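Local atomic coordinates of 4-hydroxybutyrate CoA-transferase (PDB entry 3D3U), a protein that probably transfers coenzyme A from an acyl-CoA to a carboxylate such as acetate, as a member of the acetyl-CoA hydrolase/transferase family. Residues H67-P70 with E71-S74; E239-T242 with D243-R247. All blocks are in the same frame, centred on the assembly; numbering follows the deposited sequence.

Interaction 1: H67-P70 with E71-S74; sequences HLAP and EMRS
Met72 and Arg73 each return a backbone N-H to a carbonyl three residues back, and these two bonds wind residues Ala69 to Arg73 into a short 3-10 turn. Met72 N reaches Ala69 O at 3.0 Å, and Arg73 N reaches Pro70 O at 2.9 Å. Both bonds are reasonably straight, the second with an angle of 156° at the hydrogen, and each of the two carbonyls thus receives one N-H. The consecutive i to i+3 pattern suits a proline at the start of the turn, because Pro70 has no N-H to offer and needs no acceptor from the preceding loop. Just past the turn, Ser74 OG gives a weak hydrogen bond to Arg73 O at 2.8 Å.

The near part of Met72 and the chain of Glu71 lie against this core. Met72 CG meets the methyl CB of Ala69 at 4.0 Å. With CG of Met72 beside the backbone N (chi1 -59°) and further bends at chi2 and chi3, the thioether end then leads away, and Met72 also touches Arg48. Glu71 lies alongside Pro70, pointing the same way; its chain bends at chi2 and lays the carboxylate beside Ala69 and the Pro70 ring. Pro70 N lies near OE2 of Glu71 but has no hydrogen to give it. Glu71 also rests on Tyr45 of helix 38-46 and on Arg48, whereas the His67 ring meets that of Phe30, with planes at about 60°, and His67 also touches Ser41 of helix 38-46.

The chemistry is consistent with a turn held chiefly by main-chain hydrogen bonds.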
# COMPACT_ATOMS: atom_id res chain seq x y z
N HIS A 67 13.77 -14.36 -10.83
CA HIS A 67 14.54 -14.61 -9.57
C HIS A 67 14.06 -15.88 -9.03
O HIS A 67 14.84 -16.59 -8.24
CB HIS A 67 14.14 -13.79 -8.36
CG HIS A 67 13.98 -12.34 -8.58
ND1 HIS A 67 14.91 -11.58 -9.25
CD2 HIS A 67 13.01 -11.50 -8.15
CE1 HIS A 67 14.49 -10.34 -9.28
NE2 HIS A 67 13.32 -10.27 -8.64
N LEU A 68 12.73 -16.07 -9.27
CA LEU A 68 12.06 -17.35 -8.91
C LEU A 68 12.11 -18.17 -10.16
O LEU A 68 11.49 -19.24 -10.20
CB LEU A 68 10.62 -17.25 -8.28
CG LEU A 68 10.01 -18.29 -7.23
CD1 LEU A 68 10.98 -19.37 -6.50
CD2 LEU A 68 9.03 -17.64 -6.17
N ALA A 69 12.88 -17.72 -11.17
CA ALA A 69 13.09 -18.59 -12.28
C ALA A 69 13.86 -19.65 -11.57
O ALA A 69 14.73 -19.32 -10.79
CB ALA A 69 13.95 -17.93 -13.29
N PRO A 70 13.45 -20.90 -11.71
CA PRO A 70 14.16 -22.03 -11.12
C PRO A 70 15.66 -22.03 -11.33
O PRO A 70 16.39 -22.49 -10.44
CB PRO A 70 13.53 -23.26 -11.81
CG PRO A 70 12.27 -22.87 -12.31
CD PRO A 70 12.21 -21.33 -12.36
N GLU A 71 16.16 -21.52 -12.46
CA GLU A 71 17.62 -21.54 -12.78
C GLU A 71 18.41 -20.57 -11.92
O GLU A 71 19.63 -20.66 -11.80
CB GLU A 71 17.89 -21.44 -14.27
CG GLU A 71 17.04 -20.48 -15.06
CD GLU A 71 15.60 -20.90 -15.43
OE1 GLU A 71 15.38 -21.30 -16.53
OE2 GLU A 71 14.61 -20.75 -14.71
N MET A 72 17.71 -19.66 -11.25
CA MET A 72 18.32 -18.86 -10.18
C MET A 72 18.75 -19.67 -8.98
O MET A 72 19.53 -19.18 -8.17
CB MET A 72 17.36 -17.84 -9.70
CG MET A 72 16.94 -16.93 -10.82
SD MET A 72 18.31 -16.50 -11.86
CE MET A 72 19.24 -15.18 -11.08
N ARG A 73 18.22 -20.90 -8.87
CA ARG A 73 18.60 -21.78 -7.76
C ARG A 73 20.11 -21.85 -7.58
O ARG A 73 20.85 -22.22 -8.48
CB ARG A 73 17.98 -23.19 -7.87
CG ARG A 73 18.56 -24.15 -6.87
CD ARG A 73 17.83 -25.46 -6.81
NE ARG A 73 16.89 -25.51 -5.69
CZ ARG A 73 15.60 -25.26 -5.82
NH1 ARG A 73 15.13 -24.93 -7.02
NH2 ARG A 73 14.78 -25.32 -4.77
N SER A 74 20.52 -21.51 -6.36
CA SER A 74 21.90 -21.40 -5.92
C SER A 74 22.49 -20.11 -6.37
O SER A 74 23.61 -19.81 -5.97
CB SER A 74 22.80 -22.49 -6.41
OG SER A 74 23.51 -22.05 -7.50

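Interaction 2: E239-T242 with D243-R247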
# COMPACT_ATOMS: atom_id res chain seq x y z
N GLU A 239 -2.23 4.19 2.96
CA GLU A 239 -1.05 3.63 2.50
C GLU A 239 -0.99 3.48 1.00
O GLU A 239 0.08 3.36 0.52
CB GLU A 239 -0.61 2.40 3.25
CG GLU A 239 -1.52 1.19 3.22
CD GLU A 239 -0.78 -0.04 3.79
OE1 GLU A 239 0.10 -0.58 3.02
OE2 GLU A 239 -1.07 -0.44 4.99
N MET A 240 -2.07 3.46 0.22
CA MET A 240 -1.86 3.46 -1.28
C MET A 240 -3.00 3.98 -2.06
O MET A 240 -4.05 4.05 -1.57
CB MET A 240 -1.52 2.08 -1.82
CG MET A 240 -2.59 1.06 -1.58
SD MET A 240 -1.93 -0.69 -1.73
CE MET A 240 -0.82 -1.02 -0.28
N PHE A 241 -2.82 4.35 -3.29
CA PHE A 241 -4.03 4.67 -3.97
C PHE A 241 -3.93 4.46 -5.46
O PHE A 241 -2.77 4.32 -5.97
CB PHE A 241 -4.56 6.07 -3.61
CG PHE A 241 -3.76 7.16 -4.14
CD1 PHE A 241 -2.92 7.86 -3.30
CD2 PHE A 241 -3.77 7.45 -5.49
CE1 PHE A 241 -2.06 8.91 -3.80
CE2 PHE A 241 -2.94 8.50 -6.03
CZ PHE A 241 -2.10 9.26 -5.16
N THR A 242 -5.10 4.41 -6.13
CA THR A 242 -5.13 4.20 -7.63
C THR A 242 -5.86 5.34 -8.36
O THR A 242 -6.12 6.43 -7.81
CB THR A 242 -5.83 2.86 -8.12
OG1 THR A 242 -5.78 1.81 -7.15
CG2 THR A 242 -5.17 2.27 -9.43
N ASP A 243 -6.27 5.01 -9.57
CA ASP A 243 -7.04 5.92 -10.41
C ASP A 243 -8.25 6.46 -9.76
O ASP A 243 -8.67 7.47 -10.19
CB ASP A 243 -7.46 5.25 -11.70
CG ASP A 243 -6.29 4.71 -12.49
OD1 ASP A 243 -6.33 4.86 -13.74
OD2 ASP A 243 -5.29 4.12 -11.96
N GLY A 244 -8.79 5.83 -8.73
CA GLY A 244 -10.07 6.29 -8.16
C GLY A 244 -9.91 7.65 -7.52
O GLY A 244 -10.71 8.61 -7.72
N VAL A 245 -8.79 7.75 -6.81
CA VAL A 245 -8.41 9.00 -6.15
C VAL A 245 -8.25 10.18 -7.10
O VAL A 245 -8.60 11.32 -6.70
CB VAL A 245 -7.12 8.80 -5.33
CG1 VAL A 245 -6.67 10.11 -4.60
CG2 VAL A 245 -7.43 7.75 -4.29
N MET A 246 -7.71 9.92 -8.30
CA MET A 246 -7.48 10.93 -9.33
C MET A 246 -8.78 11.55 -9.75
O MET A 246 -8.95 12.77 -9.84
CB MET A 246 -6.74 10.32 -10.54
CG MET A 246 -6.48 11.29 -11.75
SD MET A 246 -5.51 10.43 -12.95
CE MET A 246 -6.63 9.10 -13.43
N ARG A 247 -9.68 10.64 -9.92
CA ARG A 247 -10.98 10.87 -10.39
C ARG A 247 -11.72 11.87 -9.42
O ARG A 247 -12.44 12.81 -9.82
CB ARG A 247 -11.67 9.47 -10.44
CG ARG A 247 -12.56 9.26 -11.64
CD ARG A 247 -14.05 8.88 -11.34
NE ARG A 247 -14.27 8.15 -10.07
CZ ARG A 247 -14.00 6.88 -9.93
NH1 ARG A 247 -13.50 6.22 -10.97
NH2 ARG A 247 -14.20 6.27 -8.78
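Phe241 presents one face of its ring to Val245, whose CG1 methyl stands over it, 4.2 Å from the centroid and 17° off the ring normal, a CH-pi contact displaced toward the rim. The other methyl, CG2, packs against the root of the same side chain, at Phe241 CB. Placing CG between the backbone N and the carbonyl carbon (chi1 71°) swings the phenyl ring toward the oncoming helix, and the two side chains meet at about a right angle. The Phe241 side chain also touches Ile271 and Leu277, the latter on helix 275-281.

This is a strand-to-helix connection of an alpha/beta fold: strand 235-237, which runs parallel to its neighbours in the mixed sheet, passes through the loop of residues 239-242 into helix 243-251. Thr242 O accepts a weak bond from Val245 N at 3.1 Å. Beside it, the side chains of Thr242 and Asp243 lie next to each other. Asp243 OD1 is hydrogen-bonded to Ser274 OG, just before helix 275-281. Met246, one residue past Val245, has its side chain in contact with Glu276 and Phe280 of that same helix.

Overall arrangement
From the N terminus, the chain first builds the parallel six-stranded sheet, and interaction 1 falls in the connection between strands 54-57 and 76-79, leading to the outermost strand, 76-79, and lying against helix 38-46. Its two segments are contiguous, and it shapes a turn within this connection. Much later, interaction 2 joins the end of strand 235-237 in the mixed sheet to helix 243-251, which packs on helix 275-281. The two contacts are in series, neither nesting nor crossing. Their centres lie about 35 Å apart and their nearest atoms about 19 Å apart, one peripheral and partly buried, the other buried and nearer the centre of the chain.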